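Local coordinates for giding protein-mglB (Thermus thermophilus, PDB 1J3W), which probably acts in gliding motility as a regulator of a small GTPase, perhaps as an adaptor and guanyl-nucleotide exchange factor, at residues 25-30 and 119-124; 31-36 and 57-62; 47-52 and 110-115; 96-99 and 103-106. All coordinates share one frame; numbering follows the deposited sequence.

Contact 1 (25-30 and 119-124)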
loop_
_atom_site.group_PDB
_atom_site.type_symbol
_atom_site.label_atom_id
_atom_site.label_comp_id
_atom_site.label_asym_id
_atom_site.label_seq_id
_atom_site.Cartn_x
_atom_site.Cartn_y
_atom_site.Cartn_z
ATOM N N ARG B 25 28.673 9.249 8.588
ATOM C CA ARG B 25 29.790 9.150 9.520
ATOM C C ARG B 25 29.345 8.981 10.974
ATOM O O ARG B 25 29.920 8.182 11.719
ATOM C CB ARG B 25 30.689 10.385 9.398
ATOM C CG ARG B 25 31.504 10.433 8.115
ATOM C CD ARG B 25 32.567 11.525 8.170
ATOM N NE ARG B 25 32.020 12.867 7.982
ATOM C CZ ARG B 25 31.596 13.346 6.814
ATOM N NH1 ARG B 25 31.653 12.593 5.724
ATOM N NH2 ARG B 25 31.121 14.581 6.737
ATOM N N GLU B 26 28.318 9.723 11.373
ATOM C CA GLU B 26 27.821 9.663 12.745
ATOM C C GLU B 26 27.050 8.398 13.095
ATOM O O GLU B 26 27.058 7.959 14.243
ATOM C CB GLU B 26 26.911 10.868 13.029
ATOM C CG GLU B 26 27.602 12.217 12.959
ATOM C CD GLU B 26 28.319 12.583 14.242
ATOM O OE1 GLU B 26 28.454 11.717 15.133
ATOM O OE2 GLU B 26 28.752 13.751 14.359
ATOM N N THR B 27 26.386 7.816 12.102
ATOM C CA THR B 27 25.555 6.637 12.332
ATOM C C THR B 27 26.173 5.291 12.011
ATOM O O THR B 27 25.813 4.285 12.622
ATOM C CB THR B 27 24.250 6.701 11.506
ATOM O OG1 THR B 27 24.572 6.703 10.105
ATOM C CG2 THR B 27 23.448 7.942 11.854
ATOM N N GLY B 28 27.088 5.274 11.052
ATOM C CA GLY B 28 27.676 4.018 10.634
ATOM C C GLY B 28 26.803 3.372 9.565
ATOM O O GLY B 28 27.035 2.225 9.182
ATOM N N ALA B 29 25.795 4.099 9.082
ATOM C CA ALA B 29 24.908 3.574 8.044
ATOM C C ALA B 29 25.627 3.416 6.706
ATOM O O ALA B 29 26.672 4.027 6.471
ATOM C CB ALA B 29 23.695 4.486 7.869
ATOM N N ARG B 30 25.047 2.602 5.829
ATOM C CA ARG B 30 25.617 2.353 4.513
ATOM C C ARG B 30 25.248 3.410 3.488
ATOM O O ARG B 30 26.109 3.932 2.780
ATOM C CB ARG B 30 25.144 1.007 3.956
ATOM C CG ARG B 30 25.656 -0.228 4.657
ATOM C CD ARG B 30 25.297 -1.457 3.824
ATOM N NE ARG B 30 25.817 -2.694 4.397
ATOM C CZ ARG B 30 25.822 -3.860 3.764
ATOM N NH1 ARG B 30 25.340 -3.950 2.530
ATOM N NH2 ARG B 30 26.292 -4.943 4.371
ATOM N N LYS B 119 18.921 6.558 14.918
ATOM C CA LYS B 119 17.752 7.364 15.244
ATOM C C LYS B 119 18.095 8.764 15.730
ATOM O O LYS B 119 17.416 9.735 15.379
ATOM C CB LYS B 119 16.895 6.635 16.274
ATOM C CG LYS B 119 16.461 5.257 15.788
ATOM C CD LYS B 119 15.348 4.676 16.631
ATOM C CE LYS B 119 14.044 5.421 16.404
ATOM N NZ LYS B 119 12.951 4.844 17.227
ATOM N N LEU B 120 19.151 8.869 16.530
ATOM C CA LEU B 120 19.581 10.162 17.054
ATOM C C LEU B 120 20.014 11.090 15.924
ATOM O O LEU B 120 19.450 12.167 15.728
ATOM C CB LEU B 120 20.748 9.968 18.029
ATOM C CG LEU B 120 21.411 11.239 18.571
ATOM C CD1 LEU B 120 20.401 12.025 19.368
ATOM C CD2 LEU B 120 22.609 10.875 19.438
ATOM N N HIS B 121 21.013 10.661 15.165
ATOM C CA HIS B 121 21.523 11.482 14.078
ATOM C C HIS B 121 20.590 11.508 12.875
ATOM O O HIS B 121 20.602 12.460 12.093
ATOM C CB HIS B 121 22.930 11.005 13.718
ATOM C CG HIS B 121 23.897 11.135 14.853
ATOM N ND1 HIS B 121 24.428 12.347 15.241
ATOM C CD2 HIS B 121 24.362 10.221 15.739
ATOM C CE1 HIS B 121 25.177 12.174 16.315
ATOM N NE2 HIS B 121 25.153 10.893 16.639
ATOM N N GLY B 122 19.775 10.465 12.733
ATOM C CA GLY B 122 18.811 10.434 11.650
ATOM C C GLY B 122 17.777 11.527 11.876
ATOM O O GLY B 122 17.381 12.216 10.944
ATOM N N LYS B 123 17.340 11.693 13.123
ATOM C CA LYS B 123 16.359 12.729 13.445
ATOM C C LYS B 123 16.964 14.117 13.211
ATOM O O LYS B 123 16.310 15.017 12.681
ATOM C CB LYS B 123 15.901 12.587 14.901
ATOM C CG LYS B 123 14.926 13.662 15.358
ATOM C CD LYS B 123 13.669 13.694 14.500
ATOM C CE LYS B 123 12.853 12.420 14.646
ATOM N NZ LYS B 123 11.618 12.462 13.809
ATOM N N ARG B 124 18.219 14.296 13.608
ATOM C CA ARG B 124 18.861 15.585 13.402
ATOM C C ARG B 124 18.971 15.872 11.909
ATOM O O ARG B 124 18.775 17.003 11.462
ATOM C CB ARG B 124 20.247 15.598 14.040
ATOM C CG ARG B 124 20.219 15.559 15.556
ATOM C CD ARG B 124 21.617 15.511 16.128
ATOM N NE ARG B 124 21.594 15.598 17.583
ATOM C CZ ARG B 124 22.671 15.480 18.352
ATOM N NH1 ARG B 124 23.859 15.270 17.803
ATOM N NH2 ARG B 124 22.557 15.567 19.673
#
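The imidazole of His-121 is covered on both faces: Glu-26 CB lies over the centre of one, and Leu-120 CG, from the same helix as the histidine, lies over the other. Glu-26 CB stands 3.6 Å from the ring centroid and nearly on the ring normal, a CH-pi contact. The glutamate chain then bends at its second torsion (chi2 -83°), which folds the carboxylate back over the same face. Carboxylate and imidazole are thus stacked, their planes 13° apart, with OE1 of Glu-26 3.5 Å from CE1 of His-121. Thr-27 comes in obliquely, its CG2 touching His-121 CB at 3.6 Å.

With chi1 at 63°, Thr-27 turns OG1 back to its own backbone, where it takes the N-H of Ala-29 at 3.1 Å in an ST turn and is also bonded to the carbonyl of Thr-23. This fastens the end of helix 10-27, beyond which Gly-28 adopts a positive phi. The contact therefore joins the C-terminal end of that helix to the side of helix 115-135. Were His-121 replaced by an alanine, the Glu-26 methylenes would probably lose their cover, its carboxylate would be set free to turn, and a gap would open between the helices.

Although OE1 lies above the ring and forms no hydrogen bond with it, a carboxylate so close may favour a protonated imidazole. Arg-124 NH1, 6.2 Å from Glu-26 OE2, could add a weak attraction. Aliphatic cover, possibly helped by electrostatics, thus holds this partly exposed helix junction.

Contact 2 (31-36 and 57-62)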
loop_
_atom_site.group_PDB
_atom_site.type_symbol
_atom_site.label_atom_id
_atom_site.label_comp_id
_atom_site.label_asym_id
_atom_site.label_seq_id
_atom_site.Cartn_x
_atom_site.Cartn_y
_atom_site.Cartn_z
ATOM N N TYR B 31 23.955 3.710 3.396
ATOM C CA TYR B 31 23.480 4.653 2.393
ATOM C C TYR B 31 22.504 5.652 2.977
ATOM O O TYR B 31 21.707 5.318 3.860
ATOM C CB TYR B 31 22.798 3.882 1.247
ATOM C CG TYR B 31 23.528 2.615 0.836
ATOM C CD1 TYR B 31 24.840 2.665 0.365
ATOM C CD2 TYR B 31 22.924 1.363 0.971
ATOM C CE1 TYR B 31 25.537 1.501 0.050
ATOM C CE2 TYR B 31 23.616 0.189 0.657
ATOM C CZ TYR B 31 24.922 0.270 0.201
ATOM O OH TYR B 31 25.620 -0.884 -0.080
ATOM N N ALA B 32 22.568 6.878 2.475
ATOM C CA ALA B 32 21.687 7.946 2.932
ATOM C C ALA B 32 21.101 8.651 1.721
ATOM O O ALA B 32 21.822 8.996 0.785
ATOM C CB ALA B 32 22.463 8.934 3.786
ATOM N N LEU B 33 19.791 8.862 1.730
ATOM C CA LEU B 33 19.146 9.528 0.607
ATOM C C LEU B 33 18.062 10.480 1.049
ATOM O O LEU B 33 17.450 10.298 2.103
ATOM C CB LEU B 33 18.466 8.521 -0.326
ATOM C CG LEU B 33 19.109 7.247 -0.849
ATOM C CD1 LEU B 33 19.072 6.170 0.229
ATOM C CD2 LEU B 33 18.319 6.779 -2.071
ATOM N N LEU B 34 17.836 11.504 0.233
ATOM C CA LEU B 34 16.729 12.364 0.425
ATOM C C LEU B 34 15.911 12.212 -0.806
ATOM O O LEU B 34 16.390 12.362 -1.920
ATOM C CB LEU B 34 17.245 13.799 0.528
ATOM C CG LEU B 34 16.106 14.811 0.659
ATOM C CD1 LEU B 34 15.422 14.739 2.025
ATOM C CD2 LEU B 34 16.570 16.256 0.487
ATOM N N ILE B 35 14.661 11.807 -0.627
ATOM C CA ILE B 35 13.781 11.545 -1.760
ATOM C C ILE B 35 12.494 12.332 -1.592
ATOM O O ILE B 35 12.163 12.754 -0.489
ATOM C CB ILE B 35 13.438 10.037 -1.863
ATOM C CG1 ILE B 35 12.519 9.613 -0.710
ATOM C CG2 ILE B 35 14.725 9.212 -1.807
ATOM C CD1 ILE B 35 12.060 8.168 -0.797
ATOM N N ASP B 36 11.772 12.561 -2.681
ATOM C CA ASP B 36 10.518 13.280 -2.531
ATOM C C ASP B 36 9.441 12.234 -2.322
ATOM O O ASP B 36 9.668 11.043 -2.549
ATOM C CB ASP B 36 10.223 14.194 -3.738
ATOM C CG ASP B 36 9.862 13.440 -5.009
ATOM O OD1 ASP B 36 9.643 14.125 -6.031
ATOM O OD2 ASP B 36 9.789 12.198 -5.015
ATOM N N ASP B 57 17.127 4.005 -7.244
ATOM C CA ASP B 57 15.857 4.495 -7.757
ATOM C C ASP B 57 14.743 3.531 -7.341
ATOM O O ASP B 57 13.660 3.963 -6.956
ATOM C CB ASP B 57 15.922 4.685 -9.284
ATOM C CG ASP B 57 16.278 3.416 -10.038
ATOM O OD1 ASP B 57 16.975 2.527 -9.500
ATOM O OD2 ASP B 57 15.865 3.319 -11.212
ATOM N N THR B 58 15.027 2.233 -7.380
ATOM C CA THR B 58 14.042 1.242 -6.967
ATOM C C THR B 58 13.800 1.371 -5.461
ATOM O O THR B 58 12.659 1.308 -5.003
ATOM C CB THR B 58 14.515 -0.180 -7.291
ATOM O OG1 THR B 58 14.811 -0.266 -8.692
ATOM C CG2 THR B 58 13.428 -1.199 -6.947
ATOM N N LEU B 59 14.870 1.565 -4.692
ATOM C CA LEU B 59 14.731 1.718 -3.246
ATOM C C LEU B 59 13.823 2.905 -2.935
ATOM O O LEU B 59 12.896 2.801 -2.130
ATOM C CB LEU B 59 16.102 1.937 -2.594
ATOM C CG LEU B 59 16.076 2.301 -1.103
ATOM C CD1 LEU B 59 15.444 1.172 -0.304
ATOM C CD2 LEU B 59 17.497 2.575 -0.610
ATOM N N ALA B 60 14.095 4.035 -3.582
ATOM C CA ALA B 60 13.313 5.251 -3.381
ATOM C C ALA B 60 11.850 5.046 -3.775
ATOM O O ALA B 60 10.944 5.509 -3.083
ATOM C CB ALA B 60 13.920 6.398 -4.183
ATOM N N THR B 61 11.628 4.351 -4.885
ATOM C CA THR B 61 10.272 4.081 -5.346
ATOM C C THR B 61 9.520 3.257 -4.304
ATOM O O THR B 61 8.379 3.571 -3.962
ATOM C CB THR B 61 10.284 3.312 -6.672
ATOM O OG1 THR B 61 10.930 4.105 -7.672
ATOM C CG2 THR B 61 8.863 3.011 -7.124
ATOM N N LEU B 62 10.164 2.210 -3.796
ATOM C CA LEU B 62 9.535 1.356 -2.793
ATOM C C LEU B 62 9.268 2.115 -1.498
ATOM O O LEU B 62 8.238 1.910 -0.857
ATOM C CB LEU B 62 10.407 0.132 -2.509
ATOM C CG LEU B 62 10.558 -0.847 -3.676
ATOM C CD1 LEU B 62 11.535 -1.939 -3.305
ATOM C CD2 LEU B 62 9.201 -1.451 -4.027
#
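Strand 31-36 runs beside helix 56-69 and comes nearest where the CA atoms of Ile-35 and Ala-60 are 6.5 Å apart. Here Ile-35 sets two branches against one small residue. Its CG2 meets the methyl of Ala-60, CB, at 3.8 Å, while CD1 reaches along the helix to Ala-60 O at 3.7 Å. A chi1 of 70° places CG1 between the backbone N and the carbonyl carbon, so that both branches can straddle the alanine. Two residues earlier, on the same face, Leu-33 CD1 touches Leu-59 CD2 at 4.0 Å, the two leucines crossing obliquely. All four residues are buried, and the contact is wholly apolar apart from that helix carbonyl, while Thr-61 points away from the strand and bonds through OG1 to Asp-57 O within the helix.

The contact belongs to the core between the sheet and helix 56-69 of the Roadblock/LC7 fold. Val-63 of the helix extends the packing on Ile-35, Val-41 of strand 41-46 meets Ala-60, and Val-108 of strand 103-109 meets Leu-59, which also packs on Leu-76 of the second subunit.

Contact 3 (47-52 and 110-115)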
loop_
_atom_site.group_PDB
_atom_site.type_symbol
_atom_site.label_atom_id
_atom_site.label_comp_id
_atom_site.label_asym_id
_atom_site.label_seq_id
_atom_site.Cartn_x
_atom_site.Cartn_y
_atom_site.Cartn_z
ATOM N N ALA B 47 28.447 5.400 2.045
ATOM C CA ALA B 47 29.644 5.312 2.875
ATOM C C ALA B 47 30.779 4.769 2.020
ATOM O O ALA B 47 30.581 3.853 1.229
ATOM C CB ALA B 47 29.396 4.394 4.059
ATOM N N LEU B 48 31.972 5.331 2.189
ATOM C CA LEU B 48 33.123 4.902 1.409
ATOM C C LEU B 48 33.438 3.416 1.567
ATOM O O LEU B 48 33.930 2.776 0.640
ATOM C CB LEU B 48 34.348 5.737 1.799
ATOM C CG LEU B 48 34.241 7.240 1.525
ATOM C CD1 LEU B 48 35.511 7.936 1.993
ATOM C CD2 LEU B 48 34.021 7.476 0.036
ATOM N N TRP B 49 33.134 2.865 2.739
ATOM C CA TRP B 49 33.412 1.463 3.023
ATOM C C TRP B 49 32.348 0.496 2.518
ATOM O O TRP B 49 32.595 -0.701 2.385
ATOM C CB TRP B 49 33.566 1.260 4.532
ATOM C CG TRP B 49 32.329 1.615 5.320
ATOM C CD1 TRP B 49 32.052 2.808 5.925
ATOM C CD2 TRP B 49 31.195 0.770 5.559
ATOM N NE1 TRP B 49 30.813 2.759 6.526
ATOM C CE2 TRP B 49 30.267 1.520 6.316
ATOM C CE3 TRP B 49 30.872 -0.548 5.206
ATOM C CZ2 TRP B 49 29.037 0.995 6.729
ATOM C CZ3 TRP B 49 29.644 -1.072 5.619
ATOM C CH2 TRP B 49 28.744 -0.296 6.373
ATOM N N ALA B 50 31.158 1.015 2.245
ATOM C CA ALA B 50 30.052 0.171 1.818
ATOM C C ALA B 50 30.121 -0.349 0.391
ATOM O O ALA B 50 30.701 0.283 -0.490
ATOM C CB ALA B 50 28.740 0.915 2.027
ATOM N N PRO B 51 29.532 -1.531 0.152
ATOM C CA PRO B 51 29.540 -2.100 -1.195
ATOM C C PRO B 51 28.538 -1.340 -2.051
ATOM O O PRO B 51 27.821 -0.463 -1.555
ATOM C CB PRO B 51 29.120 -3.546 -0.957
ATOM C CG PRO B 51 28.206 -3.438 0.217
ATOM C CD PRO B 51 28.953 -2.478 1.119
ATOM N N LYS B 52 28.503 -1.664 -3.338
ATOM C CA LYS B 52 27.572 -1.026 -4.252
ATOM C C LYS B 52 26.174 -1.202 -3.666
ATOM O O LYS B 52 25.799 -2.302 -3.263
ATOM C CB LYS B 52 27.655 -1.699 -5.623
ATOM C CG LYS B 52 26.679 -1.167 -6.651
ATOM C CD LYS B 52 26.785 -1.967 -7.942
ATOM C CE LYS B 52 25.763 -1.526 -8.973
ATOM N NZ LYS B 52 25.851 -2.358 -10.208
ATOM N N ASP B 110 23.331 -1.660 8.419
ATOM C CA ASP B 110 23.520 -3.059 8.775
ATOM C C ASP B 110 23.877 -3.129 10.258
ATOM O O ASP B 110 23.687 -2.150 10.991
ATOM C CB ASP B 110 24.579 -3.728 7.872
ATOM C CG ASP B 110 25.957 -3.101 7.984
ATOM O OD1 ASP B 110 26.733 -3.205 7.009
ATOM O OD2 ASP B 110 26.277 -2.528 9.034
ATOM N N GLU B 111 24.369 -4.275 10.713
ATOM C CA GLU B 111 24.696 -4.437 12.126
ATOM C C GLU B 111 25.783 -3.510 12.653
ATOM O O GLU B 111 25.911 -3.337 13.865
ATOM C CB GLU B 111 25.090 -5.889 12.424
ATOM C CG GLU B 111 26.186 -6.425 11.526
ATOM C CD GLU B 111 25.640 -7.268 10.397
ATOM O OE1 GLU B 111 25.305 -8.446 10.653
ATOM O OE2 GLU B 111 25.534 -6.753 9.262
ATOM N N THR B 112 26.562 -2.907 11.763
ATOM C CA THR B 112 27.626 -2.022 12.221
ATOM C C THR B 112 27.160 -0.604 12.533
ATOM O O THR B 112 27.956 0.240 12.939
ATOM C CB THR B 112 28.817 -1.979 11.229
ATOM O OG1 THR B 112 28.416 -1.417 9.973
ATOM C CG2 THR B 112 29.356 -3.384 11.012
ATOM N N ALA B 113 25.868 -0.351 12.358
ATOM C CA ALA B 113 25.298 0.959 12.665
ATOM C C ALA B 113 24.439 0.813 13.917
ATOM O O ALA B 113 23.364 0.206 13.876
ATOM C CB ALA B 113 24.446 1.451 11.506
ATOM N N PRO B 114 24.905 1.348 15.056
ATOM C CA PRO B 114 24.118 1.237 16.291
ATOM C C PRO B 114 22.765 1.907 16.068
ATOM O O PRO B 114 22.710 3.055 15.632
ATOM C CB PRO B 114 24.971 1.987 17.316
ATOM C CG PRO B 114 26.368 1.861 16.768
ATOM C CD PRO B 114 26.160 2.078 15.291
ATOM N N LEU B 115 21.680 1.200 16.366
ATOM C CA LEU B 115 20.348 1.752 16.150
ATOM C C LEU B 115 20.129 3.082 16.862
ATOM O O LEU B 115 19.494 3.981 16.317
ATOM C CB LEU B 115 19.275 0.752 16.587
ATOM C CG LEU B 115 17.835 1.182 16.299
ATOM C CD1 LEU B 115 17.642 1.419 14.808
ATOM C CD2 LEU B 115 16.885 0.100 16.791
#
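Trp-49 points the rim of its indole at Asp-110, with CH2 3.6 Å from OD1 and that oxygen near the ring plane; the carboxylate is turned 42° to the ring. This is the close part of the contact. It puts an oxygen against the electropositive C-H edge of the ring. The aspartate is firmly held. OD2 receives the backbone N of Thr-112 at 2.8 Å, which makes an Asx turn, and the hydroxyl OG1 of Thr-112 at 2.6 Å on its syn lone pair, while OD1 forms a salt bridge with Arg-30. A glycine in place of Asp-110 would probably leave Arg-30 without its carboxylate and the turn N-H and hydroxyl of Thr-112 without their acceptor.

The rest is looser. Thr-112 OG1 approaches Trp-49 CH2 obliquely at 3.8 Å, and both residues are exposed, in an interface that buries just 81 Å². The tryptophan leans instead on its own turn: with chi1 at 61° the indole folds back, and Ala-47 CB lies 3.2 Å above one face, offset toward the rim.

Each partner sits on a type I turn, from Ala-47 to Ala-50 and from Asp-110 to Ala-113. These turns belong to the loops that leave strand 41-46 for helix 56-69 and strand 103-109 for helix 115-135, with Arg-30, just ahead of strand 31-36, between them.

Contact 4 (96-99 and 103-106)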
loop_
_atom_site.group_PDB
_atom_site.type_symbol
_atom_site.label_atom_id
_atom_site.label_comp_id
_atom_site.label_asym_id
_atom_site.label_seq_id
_atom_site.Cartn_x
_atom_site.Cartn_y
_atom_site.Cartn_z
ATOM N N VAL B 96 13.367 5.639 8.013
ATOM C CA VAL B 96 12.766 6.664 7.176
ATOM C C VAL B 96 12.129 7.712 8.078
ATOM O O VAL B 96 11.416 7.376 9.024
ATOM C CB VAL B 96 11.683 6.075 6.250
ATOM C CG1 VAL B 96 11.093 7.169 5.372
ATOM C CG2 VAL B 96 12.281 4.975 5.391
ATOM N N ASP B 97 12.391 8.983 7.795
ATOM C CA ASP B 97 11.818 10.053 8.596
ATOM C C ASP B 97 11.455 11.213 7.680
ATOM O O ASP B 97 12.137 11.477 6.692
ATOM C CB ASP B 97 12.816 10.505 9.670
ATOM C CG ASP B 97 12.185 11.413 10.719
ATOM O OD1 ASP B 97 10.951 11.359 10.910
ATOM O OD2 ASP B 97 12.931 12.172 11.367
ATOM N N GLU B 98 10.358 11.885 7.998
ATOM C CA GLU B 98 9.921 13.014 7.200
ATOM C C GLU B 98 10.920 14.155 7.261
ATOM O O GLU B 98 11.427 14.499 8.333
ATOM C CB GLU B 98 8.559 13.517 7.684
ATOM C CG GLU B 98 7.378 12.735 7.157
ATOM C CD GLU B 98 6.052 13.360 7.551
ATOM O OE1 GLU B 98 5.921 14.596 7.435
ATOM O OE2 GLU B 98 5.143 12.616 7.967
ATOM N N ALA B 99 11.208 14.729 6.099
ATOM C CA ALA B 99 12.114 15.868 5.996
ATOM C C ALA B 99 11.232 16.962 5.411
ATOM O O ALA B 99 11.321 17.291 4.228
ATOM C CB ALA B 99 13.270 15.550 5.058
ATOM N N ALA B 103 9.316 15.680 1.524
ATOM C CA ALA B 103 10.488 14.840 1.318
ATOM C C ALA B 103 10.689 13.855 2.461
ATOM O O ALA B 103 10.098 13.995 3.529
ATOM C CB ALA B 103 11.733 15.706 1.143
ATOM N N LEU B 104 11.536 12.861 2.214
ATOM C CA LEU B 104 11.822 11.820 3.191
ATOM C C LEU B 104 13.310 11.525 3.254
ATOM O O LEU B 104 13.977 11.462 2.220
ATOM C CB LEU B 104 11.111 10.524 2.796
ATOM C CG LEU B 104 9.584 10.530 2.676
ATOM C CD1 LEU B 104 9.109 9.278 1.955
ATOM C CD2 LEU B 104 8.970 10.619 4.057
ATOM N N LEU B 105 13.819 11.351 4.469
ATOM C CA LEU B 105 15.214 10.980 4.675
ATOM C C LEU B 105 15.202 9.460 4.785
ATOM O O LEU B 105 14.380 8.900 5.510
ATOM C CB LEU B 105 15.762 11.554 5.980
ATOM C CG LEU B 105 17.084 10.901 6.417
ATOM C CD1 LEU B 105 18.206 11.274 5.449
ATOM C CD2 LEU B 105 17.420 11.333 7.825
ATOM N N VAL B 106 16.100 8.801 4.067
ATOM C CA VAL B 106 16.188 7.345 4.093
ATOM C C VAL B 106 17.606 6.911 4.461
ATOM O O VAL B 106 18.572 7.382 3.871
ATOM C CB VAL B 106 15.856 6.737 2.710
ATOM C CG1 VAL B 106 15.947 5.213 2.773
ATOM C CG2 VAL B 106 14.461 7.181 2.260
#
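Asp-97 O receives the backbone N-H of Leu-105 at 2.8 Å, nearly straight at 173° and almost along the C=O axis, and is also approached by the CA-H of Leu-104. The reciprocal bond, from Asp-97 N to Leu-105 O, is 3.0 Å and lies in the carbonyl plane; that oxygen has a second neighbour in Val-96 CA at 3.2 Å, a CA-H...O contact. Asp-97 and Leu-105 thus form the hydrogen-bonded pair of an antiparallel ladder, flanked by the non-hydrogen-bonded pairs Val-96 with Val-106 and Glu-98 with Leu-104. Toward the hairpin turn Ala-99 N bonds Ala-103 O at 2.9 Å, but from well above the carbonyl plane.

The strands diverge from exact antiparallel, their directions 150° apart. On the face turned to helix 56-69, Val-96 CG2 and Val-106 CG2 lie 4.4 Å apart, and Leu-104, with CG anti to the carbonyl carbon (chi1 -60°), sets CD2 4.1 Å from Glu-98 CG. Asp-97 and Leu-105 occupy the other face, where Leu-105 packs against Leu-129 and Ala-125 of helix 115-135.

Chemically, this hairpin, which contains the central strand of the sheet, is mainly apolar on both faces, but each face also bears one acid with a partner beyond the hairpin. Asp-97 is held by Lys-123 and Ser-126 and Glu-98 by Arg-81, so the buried carboxylate of Asp-97 is probably compensated by that lysine's charge.

Contacts 2 and 4 lie on one sheet, their centres 9 Å apart: strand 31-36 neighbours strand 103-109, and probable hydrogen bonds run from Leu-104 N to Ile-35 O and from Val-106 N to Leu-33 O, both 2.8 Å. Contact 1 lies by the other face of that sheet and is tied to contact 4 by the salt bridge of Lys-123 NZ with Asp-97 OD2, 2.8 Å. At one end of the sheet, contact 3 joins contact 1 through Arg-30 NE and Asp-110 OD1, again 2.8 Å, and contact 2 through Tyr-31 OH and Pro-51 O at 2.7 Å. Contacts 3 and 4, about 19 Å apart between centres, are linked along the chain by strand 103-109.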